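PDB 6SYN: peptidoglycan D,D-transpeptidase FtsI from Yersinia pestis, which probably cross-links peptidoglycan peptide stems as a class B penicillin-binding protein, with D,D-transpeptidase activity open to capture by beta-lactam antibiotics. Local coordinates for residues R435-T440 against A461-A466; P469-V474 against A497-V502; T206-D211 against T369-A374; V258-L263 against P407-V412; T427-K432 against P493-I498. All coordinates share one frame; numbering follows the deposited sequence.

Contact 1. Residues R435-T440 against A461-A466; sequences RIAIKT and AGVAPA. With CB9 ((2R,4S)-2-[(1R)-1-{[(2S)-2-carboxy-2-phenylacetyl]amino}-2-oxoethyl]-5,5-dimethyl-1,3-thiazolidine-4-carboxylic acid), chain D.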
# COMPACT_ATOMS: atom_id res chain seq x y z
N ARG A 435 17.36 -6.67 -15.54
CA ARG A 435 16.19 -7.28 -16.23
C ARG A 435 15.02 -7.33 -15.24
O ARG A 435 15.26 -7.68 -14.06
CB ARG A 435 16.50 -8.71 -16.68
CG ARG A 435 17.76 -8.86 -17.52
CD ARG A 435 18.26 -10.29 -17.50
NE ARG A 435 17.23 -11.26 -17.87
CZ ARG A 435 17.32 -12.57 -17.68
NH1 ARG A 435 18.39 -13.11 -17.12
NH2 ARG A 435 16.32 -13.36 -18.07
N ILE A 436 13.81 -7.01 -15.70
CA ILE A 436 12.59 -6.96 -14.83
C ILE A 436 11.43 -7.68 -15.51
O ILE A 436 11.34 -7.64 -16.75
CB ILE A 436 12.22 -5.51 -14.43
CG1 ILE A 436 11.68 -4.68 -15.61
CG2 ILE A 436 13.39 -4.81 -13.76
CD1 ILE A 436 11.18 -3.31 -15.20
N ALA A 437 10.58 -8.31 -14.71
CA ALA A 437 9.32 -8.97 -15.11
C ALA A 437 8.14 -8.22 -14.48
O ALA A 437 7.85 -8.45 -13.29
CB ALA A 437 9.36 -10.43 -14.71
N ILE A 438 7.51 -7.35 -15.26
CA ILE A 438 6.34 -6.52 -14.84
C ILE A 438 5.13 -6.84 -15.72
O ILE A 438 5.30 -7.40 -16.81
CB ILE A 438 6.67 -5.02 -14.92
CG1 ILE A 438 6.82 -4.53 -16.36
CG2 ILE A 438 7.89 -4.69 -14.09
CD1 ILE A 438 6.63 -3.04 -16.53
N LYS A 439 3.96 -6.44 -15.23
CA LYS A 439 2.72 -6.32 -16.02
C LYS A 439 2.08 -4.98 -15.66
O LYS A 439 1.94 -4.70 -14.45
CB LYS A 439 1.79 -7.50 -15.70
CG LYS A 439 0.51 -7.55 -16.50
CD LYS A 439 0.72 -7.90 -17.96
CE LYS A 439 -0.48 -7.61 -18.82
NZ LYS A 439 -0.65 -6.15 -19.04
N THR A 440 1.73 -4.16 -16.65
CA THR A 440 0.96 -2.92 -16.45
C THR A 440 -0.53 -3.27 -16.32
O THR A 440 -0.90 -4.42 -16.61
CB THR A 440 1.15 -1.92 -17.60
OG1 THR A 440 0.76 -2.59 -18.81
CG2 THR A 440 2.57 -1.42 -17.70
N ALA A 461 2.69 -3.72 -11.46
CA ALA A 461 3.15 -4.78 -10.53
C ALA A 461 4.31 -5.50 -11.20
O ALA A 461 4.37 -5.49 -12.45
CB ALA A 461 2.02 -5.72 -10.22
N GLY A 462 5.21 -6.10 -10.42
CA GLY A 462 6.32 -6.87 -10.99
C GLY A 462 7.33 -7.34 -9.97
O GLY A 462 7.09 -7.18 -8.74
N VAL A 463 8.43 -7.87 -10.49
CA VAL A 463 9.42 -8.71 -9.76
C VAL A 463 10.79 -8.34 -10.33
O VAL A 463 10.84 -7.92 -11.50
CB VAL A 463 9.03 -10.19 -9.95
CG1 VAL A 463 10.09 -11.01 -10.67
CG2 VAL A 463 8.62 -10.83 -8.64
N ALA A 464 11.85 -8.44 -9.52
CA ALA A 464 13.24 -8.12 -9.94
C ALA A 464 14.24 -8.64 -8.93
O ALA A 464 13.90 -8.84 -7.76
CB ALA A 464 13.40 -6.63 -10.13
N PRO A 465 15.50 -8.93 -9.35
CA PRO A 465 15.85 -9.04 -10.77
C PRO A 465 15.16 -10.26 -11.41
O PRO A 465 14.91 -11.22 -10.71
CB PRO A 465 17.37 -9.23 -10.79
CG PRO A 465 17.82 -8.81 -9.40
CD PRO A 465 16.66 -9.13 -8.48
N ALA A 466 14.89 -10.21 -12.72
CA ALA A 466 14.09 -11.25 -13.41
C ALA A 466 14.90 -12.54 -13.62
O ALA A 466 14.30 -13.54 -14.04
CB ALA A 466 13.57 -10.71 -14.72
C CB9 D . -5.95 -4.00 -18.60
N CB9 D . -7.40 -2.43 -19.92
O CB9 D . -5.88 -3.27 -17.64
CA CB9 D . -6.53 -3.61 -19.96
CB CB9 D . -5.38 -3.51 -21.01
CAA CB9 D . -3.21 -1.01 -22.53
CAB CB9 D . -4.98 0.32 -21.38
OAD CB9 D . -2.35 -0.18 -19.47
OAE CB9 D . -11.79 -0.91 -20.74
OAF CB9 D . -9.24 -3.67 -20.17
OAG CB9 D . -1.84 -2.28 -19.46
OAH CB9 D . -10.93 -1.70 -18.96
CAJ CB9 D . -7.97 2.61 -21.33
CAK CB9 D . -8.10 1.77 -22.41
CAL CB9 D . -8.32 2.18 -20.08
CAM CB9 D . -8.59 0.48 -22.22
CAN CB9 D . -8.80 0.89 -19.88
NAP CB9 D . -4.08 -3.15 -20.43
SAQ CB9 D . -5.68 -2.19 -22.23
CAR CB9 D . -2.60 -1.35 -19.65
CAS CB9 D . -10.86 -1.32 -20.09
CAT CB9 D . -8.69 -2.58 -20.25
CAU CB9 D . -8.91 0.01 -20.96
CAX CB9 D . -4.00 -1.71 -20.18
CAY CB9 D . -9.49 -1.39 -20.80
CAZ CB9 D . -4.37 -1.06 -21.55
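The flat peptide groups of two antiparallel strands meet best at Lys-439 and Ala-461, where each N-H lies in the plane of the other's carbonyl; Lys-439 N to Ala-461 O is 3.0 Å. Further along, the donors rise above these planes, most of all Ala-466 N, 48° out of the plane of Arg-435 O. The cis peptide before Pro-465 turns the chain here, yet Ala-466 N reaches back to Arg-435 O at 2.9 Å. One face of the sheet carries Ala-437, Lys-439, Ala-461 and Val-463. Small Ala-437 suits this face: its CB meets Val-463 CG1 at 4.1 Å and also touches Val-413 and Met-416 of helix 406-416. On the other face, a CB on Gly-462 would run into Ile-438 CG2 and Ala-437 O, so glycine suits the place; the CA atoms of the non-hydrogen-bonded pair Ile-438 and Gly-462 come to 3.9 Å, and Phe-495 packs against Ile-438.

Lys-439 and Thr-440 open the KTG motif of penicillin-binding proteins. The lysine starts with CG anti to the backbone N (chi1 -176°), then bends at chi2 and chi4 so that NZ binds Thr-440 O at 3.0 Å and also Ser-304 OG. Thr-440, with OG1 between its backbone N and carbonyl carbon, donates to carboxylate oxygen OAG of CB9, the opened beta-lactam, at 2.7 Å (OG1 to OAG). The strand pairing thus holds an edge strand where a probably charged ammonium could polarise Ser-304 and draw the ligand's carboxylate, while the neighbouring hydroxyl binds it directly.

Contact 2. Residues P469-V474 against A497-V502; sequences PRFALV and AIMGGV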
# COMPACT_ATOMS: atom_id res chain seq x y z
N PRO A 469 14.50 -13.41 -8.94
CA PRO A 469 13.73 -12.38 -8.25
C PRO A 469 13.98 -12.39 -6.74
O PRO A 469 14.04 -13.46 -6.16
CB PRO A 469 12.27 -12.75 -8.53
CG PRO A 469 12.32 -13.54 -9.82
CD PRO A 469 13.65 -14.28 -9.77
N ARG A 470 14.13 -11.20 -6.16
CA ARG A 470 14.32 -10.99 -4.71
C ARG A 470 13.14 -10.18 -4.16
O ARG A 470 12.72 -10.45 -3.02
CB ARG A 470 15.66 -10.30 -4.47
CG ARG A 470 16.86 -11.24 -4.59
CD ARG A 470 16.97 -12.18 -3.40
NE ARG A 470 17.11 -11.42 -2.17
CZ ARG A 470 18.26 -10.96 -1.68
NH1 ARG A 470 19.40 -11.20 -2.31
NH2 ARG A 470 18.28 -10.27 -0.55
N PHE A 471 12.60 -9.25 -4.96
CA PHE A 471 11.60 -8.26 -4.51
C PHE A 471 10.40 -8.25 -5.46
O PHE A 471 10.58 -8.04 -6.67
CB PHE A 471 12.24 -6.88 -4.42
CG PHE A 471 13.57 -6.91 -3.70
CD1 PHE A 471 13.62 -7.22 -2.35
CD2 PHE A 471 14.75 -6.66 -4.37
CE1 PHE A 471 14.84 -7.26 -1.69
CE2 PHE A 471 15.96 -6.70 -3.71
CZ PHE A 471 16.00 -7.00 -2.37
N ALA A 472 9.22 -8.50 -4.90
CA ALA A 472 7.92 -8.20 -5.54
C ALA A 472 7.55 -6.76 -5.16
O ALA A 472 7.73 -6.40 -3.98
CB ALA A 472 6.88 -9.20 -5.10
N LEU A 473 7.12 -5.97 -6.14
CA LEU A 473 6.62 -4.59 -5.94
C LEU A 473 5.29 -4.42 -6.68
O LEU A 473 5.21 -4.85 -7.84
CB LEU A 473 7.66 -3.59 -6.44
CG LEU A 473 7.26 -2.11 -6.38
CD1 LEU A 473 6.86 -1.71 -4.96
CD2 LEU A 473 8.39 -1.23 -6.88
N VAL A 474 4.30 -3.85 -6.00
CA VAL A 474 3.03 -3.33 -6.59
C VAL A 474 2.98 -1.82 -6.38
O VAL A 474 3.39 -1.34 -5.29
CB VAL A 474 1.78 -4.02 -5.99
CG1 VAL A 474 0.49 -3.34 -6.41
CG2 VAL A 474 1.74 -5.51 -6.33
N ALA A 497 11.68 3.73 -10.63
CA ALA A 497 12.36 4.56 -9.62
C ALA A 497 12.50 3.79 -8.30
O ALA A 497 13.60 3.82 -7.72
CB ALA A 497 11.60 5.85 -9.42
N ILE A 498 11.43 3.13 -7.83
CA ILE A 498 11.43 2.43 -6.51
C ILE A 498 12.29 1.17 -6.60
O ILE A 498 13.16 0.99 -5.74
CB ILE A 498 9.99 2.13 -6.02
CG1 ILE A 498 9.32 3.39 -5.48
CG2 ILE A 498 10.00 1.01 -4.99
CD1 ILE A 498 7.87 3.21 -5.07
N MET A 499 12.07 0.32 -7.61
CA MET A 499 12.78 -0.98 -7.75
C MET A 499 14.28 -0.74 -7.99
O MET A 499 15.08 -1.55 -7.48
CB MET A 499 12.19 -1.82 -8.89
CG MET A 499 12.68 -3.26 -8.88
SD MET A 499 12.60 -4.02 -7.23
CE MET A 499 11.05 -4.92 -7.34
N GLY A 500 14.64 0.33 -8.71
CA GLY A 500 16.03 0.74 -8.96
C GLY A 500 16.79 0.97 -7.67
O GLY A 500 17.80 0.28 -7.44
N GLY A 501 16.32 1.91 -6.84
CA GLY A 501 16.90 2.22 -5.52
C GLY A 501 16.95 0.99 -4.63
O GLY A 501 18.01 0.75 -4.03
N VAL A 502 15.86 0.22 -4.58
CA VAL A 502 15.80 -1.05 -3.80
C VAL A 502 17.01 -1.92 -4.18
O VAL A 502 17.83 -2.20 -3.29
CB VAL A 502 14.47 -1.79 -4.03
CG1 VAL A 502 14.53 -3.23 -3.55
CG2 VAL A 502 13.30 -1.05 -3.38
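Strand 471-478 of the transpeptidase domain's antiparallel sheet packs against helix 492-505, the two segments running nearly antiparallel (157°) with their axes 9.9 Å apart. Phe-471 and Leu-473, on the same side of the strand, both face the helix, and alternate Ala-472 turns to helix 370-381 on the other side.

Leu-473 and Ile-498 cross at about a right angle, leucine methyl CD2 resting on Ile-498 CG2 at 3.3 Å. The branched isoleucine has CG2 anti to its backbone N, and this places the methyl group on the strand side. Between Leu-473 and Phe-471, Met-499 uses its flexibility: a chain bent at chi2 and chi3 brings CE over the strand, 3.7 Å from Phe-471 CB and 3.8 Å from Leu-473 CB. An unbranched, flexible side chain is well suited to bend between the two strand residues.

Phe-471 and Val-502 lie alongside one another, pointing opposite ways. A classic beta bulge, in which Arg-470 and Phe-471 both face Ala-464, brings Arg-470 CB over the centre of one ring face; on the opposite face Val-502 CG1 makes a CH-pi contact 3.8 Å from the Phe-471 ring centroid.

Contact 3. Residues T206-D211 against T369-A374; sequences TAVLVD and TPLQLA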
# COMPACT_ATOMS: atom_id res chain seq x y z
N THR A 206 -0.88 3.65 -3.49
CA THR A 206 -0.22 2.75 -2.52
C THR A 206 0.83 1.93 -3.27
O THR A 206 0.59 1.58 -4.45
CB THR A 206 -1.24 1.96 -1.68
OG1 THR A 206 -0.75 0.63 -1.47
CG2 THR A 206 -2.62 1.89 -2.29
N ALA A 207 1.98 1.75 -2.62
CA ALA A 207 3.10 0.90 -3.07
C ALA A 207 3.36 -0.15 -1.99
O ALA A 207 3.51 0.25 -0.82
CB ALA A 207 4.32 1.74 -3.32
N VAL A 208 3.36 -1.43 -2.37
CA VAL A 208 3.74 -2.56 -1.47
C VAL A 208 4.96 -3.25 -2.07
O VAL A 208 4.93 -3.58 -3.27
CB VAL A 208 2.57 -3.53 -1.24
CG1 VAL A 208 2.96 -4.66 -0.30
CG2 VAL A 208 1.34 -2.81 -0.71
N LEU A 209 5.99 -3.45 -1.24
CA LEU A 209 7.26 -4.16 -1.57
C LEU A 209 7.39 -5.37 -0.65
O LEU A 209 7.43 -5.18 0.58
CB LEU A 209 8.43 -3.20 -1.36
CG LEU A 209 9.80 -3.74 -1.75
CD1 LEU A 209 9.96 -3.76 -3.26
CD2 LEU A 209 10.91 -2.93 -1.09
N VAL A 210 7.50 -6.57 -1.23
CA VAL A 210 7.53 -7.86 -0.48
C VAL A 210 8.80 -8.62 -0.87
O VAL A 210 9.13 -8.67 -2.07
CB VAL A 210 6.27 -8.70 -0.75
CG1 VAL A 210 6.30 -10.02 0.00
CG2 VAL A 210 5.01 -7.91 -0.43
N ASP A 211 9.48 -9.18 0.13
CA ASP A 211 10.59 -10.15 -0.04
C ASP A 211 10.00 -11.42 -0.65
O ASP A 211 9.06 -11.98 -0.07
CB ASP A 211 11.27 -10.43 1.30
CG ASP A 211 12.69 -10.95 1.15
OD1 ASP A 211 12.87 -11.98 0.47
OD2 ASP A 211 13.60 -10.32 1.71
N THR A 369 -7.00 -6.35 -2.17
CA THR A 369 -6.17 -5.29 -1.55
C THR A 369 -4.87 -5.20 -2.34
O THR A 369 -4.47 -6.16 -3.00
CB THR A 369 -5.92 -5.53 -0.05
OG1 THR A 369 -5.12 -6.70 0.11
CG2 THR A 369 -7.20 -5.67 0.74
N PRO A 370 -4.22 -4.02 -2.39
CA PRO A 370 -2.85 -3.91 -2.90
C PRO A 370 -1.89 -4.95 -2.29
O PRO A 370 -1.10 -5.52 -3.02
CB PRO A 370 -2.47 -2.48 -2.52
CG PRO A 370 -3.79 -1.73 -2.64
CD PRO A 370 -4.80 -2.70 -2.07
N LEU A 371 -2.00 -5.19 -0.98
CA LEU A 371 -1.19 -6.20 -0.25
C LEU A 371 -1.44 -7.59 -0.85
O LEU A 371 -0.45 -8.36 -1.01
CB LEU A 371 -1.52 -6.17 1.24
CG LEU A 371 -0.76 -7.20 2.09
CD1 LEU A 371 0.75 -7.04 1.93
CD2 LEU A 371 -1.16 -7.12 3.55
N GLN A 372 -2.70 -7.91 -1.18
CA GLN A 372 -3.08 -9.21 -1.78
C GLN A 372 -2.38 -9.37 -3.13
O GLN A 372 -1.89 -10.48 -3.42
CB GLN A 372 -4.60 -9.33 -1.91
CG GLN A 372 -5.27 -9.90 -0.66
CD GLN A 372 -6.74 -10.13 -0.89
OE1 GLN A 372 -7.43 -9.29 -1.48
NE2 GLN A 372 -7.23 -11.27 -0.42
N LEU A 373 -2.33 -8.28 -3.90
CA LEU A 373 -1.71 -8.23 -5.26
C LEU A 373 -0.18 -8.40 -5.15
O LEU A 373 0.40 -9.04 -6.03
CB LEU A 373 -2.09 -6.91 -5.93
CG LEU A 373 -1.65 -6.76 -7.39
CD1 LEU A 373 -2.22 -7.87 -8.26
CD2 LEU A 373 -2.05 -5.40 -7.95
N ALA A 374 0.43 -7.84 -4.09
CA ALA A 374 1.88 -7.93 -3.83
C ALA A 374 2.25 -9.40 -3.58
O ALA A 374 3.29 -9.84 -4.09
CB ALA A 374 2.25 -7.07 -2.65
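The tight part of this contact gathers round the methyl group of Ala-374, where the helix comes down on the strand. Val-208 CG1 lies 3.4 Å from Ala-374 CB, and Val-210 CG2 reaches the same methyl at 3.6 Å. The two valines project from the same side of the strand with CG1 anti to the backbone N in each, yet they offer different branches, so that the alanine sits between CG1 of one and CG2 of the other. Alanine suits this place because a short side chain lets the helix lie close, the axes of the two segments approaching to 8.2 Å.

Helix 370-381 and strand 204-211 belong to the core of the penicillin-binding transpeptidase fold, in which helices pack on both faces of a five-stranded antiparallel sheet. Segments 206-211 and 370-374 cross at -34°. Ala-207 and Leu-209 point away from this helix, to the face that helix 492-505 covers.

Towards the start of the helix the fit is looser, though still buried. Val-208 CG2 is 4.2 Å from Pro-370 CB, and Leu-371, its chain crossing the valine obliquely, brings CD1 to 3.9 Å from Val-208 CG1. Thr-206 crosses the proline ring at about a right angle, OG1 lying 3.7 Å from Pro-370 CB. Proline is at home in this first helical turn, which needs no N-H from it. Just before it Thr-369 is the N-cap of a capping box: Gln-372 N donates to Thr-369 OG1, and Thr-369 N returns a bond to Gln-372 OE1, in the carbonyl plane on a lone pair.

Contact 4. Residues V258-L263 against P407-V412; sequences VVMTAL and PLVRTV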
# COMPACT_ATOMS: atom_id res chain seq x y z
N VAL A 258 -3.40 -15.97 -16.08
CA VAL A 258 -4.23 -16.55 -17.19
C VAL A 258 -3.31 -17.35 -18.11
O VAL A 258 -3.67 -18.49 -18.46
CB VAL A 258 -5.00 -15.48 -17.98
CG1 VAL A 258 -5.81 -16.12 -19.11
CG2 VAL A 258 -5.89 -14.63 -17.10
N VAL A 259 -2.17 -16.77 -18.47
CA VAL A 259 -1.14 -17.40 -19.35
C VAL A 259 -0.65 -18.68 -18.66
O VAL A 259 -0.53 -19.70 -19.36
CB VAL A 259 0.01 -16.42 -19.66
CG1 VAL A 259 1.20 -17.12 -20.31
CG2 VAL A 259 -0.47 -15.28 -20.53
N MET A 260 -0.41 -18.64 -17.35
CA MET A 260 0.07 -19.80 -16.56
C MET A 260 -0.96 -20.94 -16.65
O MET A 260 -0.56 -22.07 -17.00
CB MET A 260 0.31 -19.42 -15.10
CG MET A 260 1.60 -18.63 -14.90
SD MET A 260 1.73 -17.84 -13.27
CE MET A 260 3.25 -16.93 -13.47
N THR A 261 -2.23 -20.66 -16.36
CA THR A 261 -3.33 -21.66 -16.38
C THR A 261 -3.39 -22.32 -17.76
O THR A 261 -3.41 -23.56 -17.82
CB THR A 261 -4.66 -21.01 -15.98
OG1 THR A 261 -4.45 -20.28 -14.78
CG2 THR A 261 -5.77 -22.02 -15.77
N ALA A 262 -3.42 -21.52 -18.83
CA ALA A 262 -3.59 -21.96 -20.23
C ALA A 262 -2.44 -22.88 -20.65
O ALA A 262 -2.70 -23.87 -21.35
CB ALA A 262 -3.72 -20.77 -21.14
N LEU A 263 -1.21 -22.56 -20.23
CA LEU A 263 -0.01 -23.41 -20.46
C LEU A 263 -0.22 -24.78 -19.78
O LEU A 263 -0.08 -25.80 -20.48
CB LEU A 263 1.24 -22.69 -19.95
CG LEU A 263 1.69 -21.48 -20.77
CD1 LEU A 263 2.80 -20.72 -20.07
CD2 LEU A 263 2.15 -21.90 -22.15
N PRO A 407 9.29 -24.37 -13.58
CA PRO A 407 9.68 -24.02 -14.95
C PRO A 407 8.52 -23.38 -15.74
O PRO A 407 8.78 -22.59 -16.64
CB PRO A 407 10.12 -25.34 -15.59
CG PRO A 407 10.13 -26.36 -14.45
CD PRO A 407 9.18 -25.83 -13.40
N LEU A 408 7.29 -23.75 -15.39
CA LEU A 408 6.02 -23.16 -15.91
C LEU A 408 5.99 -21.67 -15.57
O LEU A 408 5.70 -20.87 -16.49
CB LEU A 408 4.84 -23.91 -15.27
CG LEU A 408 3.51 -23.81 -16.01
CD1 LEU A 408 2.60 -24.97 -15.65
CD2 LEU A 408 2.83 -22.48 -15.72
N VAL A 409 6.29 -21.30 -14.32
CA VAL A 409 6.23 -19.89 -13.81
C VAL A 409 7.40 -19.09 -14.42
O VAL A 409 7.18 -17.91 -14.77
CB VAL A 409 6.24 -19.84 -12.27
CG1 VAL A 409 6.22 -18.42 -11.73
CG2 VAL A 409 5.09 -20.64 -11.67
N ARG A 410 8.58 -19.71 -14.53
CA ARG A 410 9.84 -19.04 -14.98
C ARG A 410 9.67 -18.62 -16.44
O ARG A 410 10.08 -17.48 -16.77
CB ARG A 410 11.05 -19.96 -14.78
CG ARG A 410 12.37 -19.37 -15.26
CD ARG A 410 13.60 -20.08 -14.73
NE ARG A 410 13.94 -19.62 -13.38
CZ ARG A 410 14.06 -20.39 -12.30
NH1 ARG A 410 13.90 -21.71 -12.37
NH2 ARG A 410 14.36 -19.84 -11.13
N THR A 411 9.07 -19.49 -17.26
CA THR A 411 8.72 -19.21 -18.68
C THR A 411 7.83 -17.97 -18.76
O THR A 411 8.08 -17.14 -19.65
CB THR A 411 8.06 -20.43 -19.35
OG1 THR A 411 9.07 -21.40 -19.62
CG2 THR A 411 7.36 -20.10 -20.64
N VAL A 412 6.84 -17.85 -17.88
CA VAL A 412 5.87 -16.71 -17.87
C VAL A 412 6.56 -15.47 -17.29
O VAL A 412 6.30 -14.37 -17.80
CB VAL A 412 4.57 -17.05 -17.13
CG1 VAL A 412 3.65 -15.85 -17.00
CG2 VAL A 412 3.84 -18.20 -17.80
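Two helical segments, 258-263 and 407-412, run past each other at 133° between their N-to-C directions, with axes 9.9 Å apart at closest approach. No hydrogen bond passes between them, and the interface is made of aliphatic side chains and one methionine.

Val-412 points toward the facing helix and meets three of its residues. Its CG2 touches Leu-263 CD1 at 3.5 Å and Val-259 CG1 at 3.8 Å, two residues one turn apart, each lying alongside the valine and pointing the opposite way. The same CG2 meets Met-260 CG at 3.7 Å. A compact branched valine fits here because its two methyls can serve several neighbours at once.

Met-260 does the reaching. Its CG is anti to the carbonyl carbon (chi1 -77°) and the chain beyond is extended, so that CE crosses obliquely to Val-412 CG1 (3.7 Å) and Val-409 CG1 (3.8 Å). Nearer its root, Leu-408 sends CD2 against the backbone, 3.6 Å from Met-260 O; leucine, with CG anti to its backbone N, is long enough to span that gap.

On its other sides the first helix packs against helices 297-303, 306-314 and 319-327. The arrangement belongs to the helical part of the transpeptidase domain, where helix 255-264 begins at Lys-255, consistent with the SxxK motif of penicillin-binding proteins.

Contact 5. Residues T427-K432 against P493-I498; sequences TKAAIK and PVFGAI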
# COMPACT_ATOMS: atom_id res chain seq x y z
N THR A 427 7.71 0.16 -20.71
CA THR A 427 9.12 0.55 -20.99
C THR A 427 9.60 1.61 -19.99
O THR A 427 10.81 1.59 -19.66
CB THR A 427 9.25 1.08 -22.42
OG1 THR A 427 8.11 1.90 -22.68
CG2 THR A 427 9.33 -0.03 -23.45
N LYS A 428 8.70 2.48 -19.51
CA LYS A 428 9.03 3.59 -18.57
C LYS A 428 9.54 3.04 -17.23
O LYS A 428 10.24 3.80 -16.53
CB LYS A 428 7.83 4.52 -18.38
CG LYS A 428 7.80 5.70 -19.35
CD LYS A 428 6.50 6.47 -19.39
CE LYS A 428 6.26 7.20 -20.70
NZ LYS A 428 7.21 8.33 -20.89
N ALA A 429 9.24 1.78 -16.90
CA ALA A 429 9.68 1.10 -15.66
C ALA A 429 11.07 0.47 -15.81
O ALA A 429 11.58 -0.04 -14.81
CB ALA A 429 8.67 0.05 -15.27
N ALA A 430 11.65 0.47 -17.02
CA ALA A 430 12.96 -0.16 -17.30
C ALA A 430 14.02 0.43 -16.38
O ALA A 430 14.02 1.66 -16.20
CB ALA A 430 13.35 0.01 -18.75
N ILE A 431 14.87 -0.44 -15.81
CA ILE A 431 15.96 -0.09 -14.86
C ILE A 431 17.29 -0.37 -15.54
O ILE A 431 17.46 -1.49 -16.04
CB ILE A 431 15.82 -0.89 -13.56
CG1 ILE A 431 14.39 -0.81 -13.01
CG2 ILE A 431 16.87 -0.46 -12.54
CD1 ILE A 431 14.29 -1.02 -11.53
N LYS A 432 18.21 0.60 -15.52
CA LYS A 432 19.51 0.50 -16.21
C LYS A 432 20.36 -0.57 -15.52
O LYS A 432 20.64 -0.43 -14.31
CB LYS A 432 20.22 1.87 -16.22
CG LYS A 432 19.53 2.97 -17.01
CD LYS A 432 19.46 2.73 -18.51
CE LYS A 432 18.83 3.88 -19.27
NZ LYS A 432 19.78 4.99 -19.50
N PRO A 493 6.72 4.28 -14.34
CA PRO A 493 7.90 5.06 -13.98
C PRO A 493 8.18 5.04 -12.48
O PRO A 493 9.34 4.94 -12.11
CB PRO A 493 7.61 6.49 -14.47
CG PRO A 493 6.11 6.55 -14.67
CD PRO A 493 5.66 5.12 -14.92
N VAL A 494 7.14 5.12 -11.65
CA VAL A 494 7.23 5.08 -10.16
C VAL A 494 7.75 3.70 -9.74
O VAL A 494 8.55 3.65 -8.78
CB VAL A 494 5.89 5.41 -9.48
CG1 VAL A 494 5.99 5.31 -7.97
CG2 VAL A 494 5.36 6.77 -9.89
N PHE A 495 7.33 2.63 -10.42
CA PHE A 495 7.84 1.26 -10.20
C PHE A 495 9.34 1.24 -10.46
O PHE A 495 10.09 0.71 -9.62
CB PHE A 495 7.12 0.23 -11.08
CG PHE A 495 7.60 -1.18 -10.89
CD1 PHE A 495 8.85 -1.58 -11.36
CD2 PHE A 495 6.82 -2.12 -10.23
CE1 PHE A 495 9.30 -2.88 -11.19
CE2 PHE A 495 7.27 -3.42 -10.06
CZ PHE A 495 8.51 -3.80 -10.54
N GLY A 496 9.76 1.79 -11.60
CA GLY A 496 11.17 1.81 -12.04
C GLY A 496 12.06 2.51 -11.02
O GLY A 496 13.06 1.90 -10.59
N ALA A 497 11.68 3.73 -10.63
CA ALA A 497 12.36 4.56 -9.62
C ALA A 497 12.50 3.79 -8.30
O ALA A 497 13.60 3.82 -7.72
CB ALA A 497 11.60 5.85 -9.42
N ILE A 498 11.43 3.13 -7.83
CA ILE A 498 11.43 2.43 -6.51
C ILE A 498 12.29 1.17 -6.60
O ILE A 498 13.16 0.99 -5.74
CB ILE A 498 9.99 2.13 -6.02
CG1 ILE A 498 9.32 3.39 -5.48
CG2 ILE A 498 10.00 1.01 -4.99
CD1 ILE A 498 7.87 3.21 -5.07
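Thr-427 O is gripped by one hydrogen bond, from Ala-430 N at 3.0 Å, which closes the short 3-10 turn 427-429. Pro-493 O is likewise held by one, from Ala-497 N. No hydrogen bond crosses between the segments, which meet by shape.

The closest backbone approach is made possible by Gly-496. A side chain there would point toward the loop; its absence lets Ala-429 O sit 3.4 Å from Gly-496 CA, with the CA atoms of the two residues 4.0 Å apart. Ala-429 suits the other side of this approach: its small CB lies obliquely to the Phe-495 ring, 4.2 Å from CD1.

Ile-431 points at the helix from the far end of the loop. With CG1 anti to the carbonyl carbon (chi1 -49°), its chain reaches forward until CD1 is 3.3 Å from Gly-496 O. At the opposite end Pro-493 stands in the first turn of the helix, where a residue without an N-H fits well, and its CD lies 4.1 Å from Lys-428 CB. Beyond CB the lysine runs away from the helix, leaving only the root of an exposed, probably charged side chain in the contact.

The loop, between helix 406-416 and strand 437-446, packs on one side of helix 492-505, and Ala-429 also touches Ile-438 of that strand; Val-494 and Ile-498 turn from the loop to helix 183-199 and strand 471-478.

Contacts 1, 2 and 3 follow one another across a single antiparallel sheet: contact 1 joins its edge strand 437-446 to 455-464, contact 2 uses the next strand, 471-478, and contact 3 the one beyond, 204-211. The centres of contacts 1 and 2 are 8 Å apart, those of contacts 2 and 3 11 Å. Contacts 2 and 5 share Ala-497 and Ile-498 of helix 492-505, and Phe-495 from contact 5 also packs on contact 1. Contact 4 stands apart, 15 Å from contact 1 between centres. Contact 1 alone binds CB9; the side chains of Pro-493 and Val-259 lie about 11 Å and 13 Å from it.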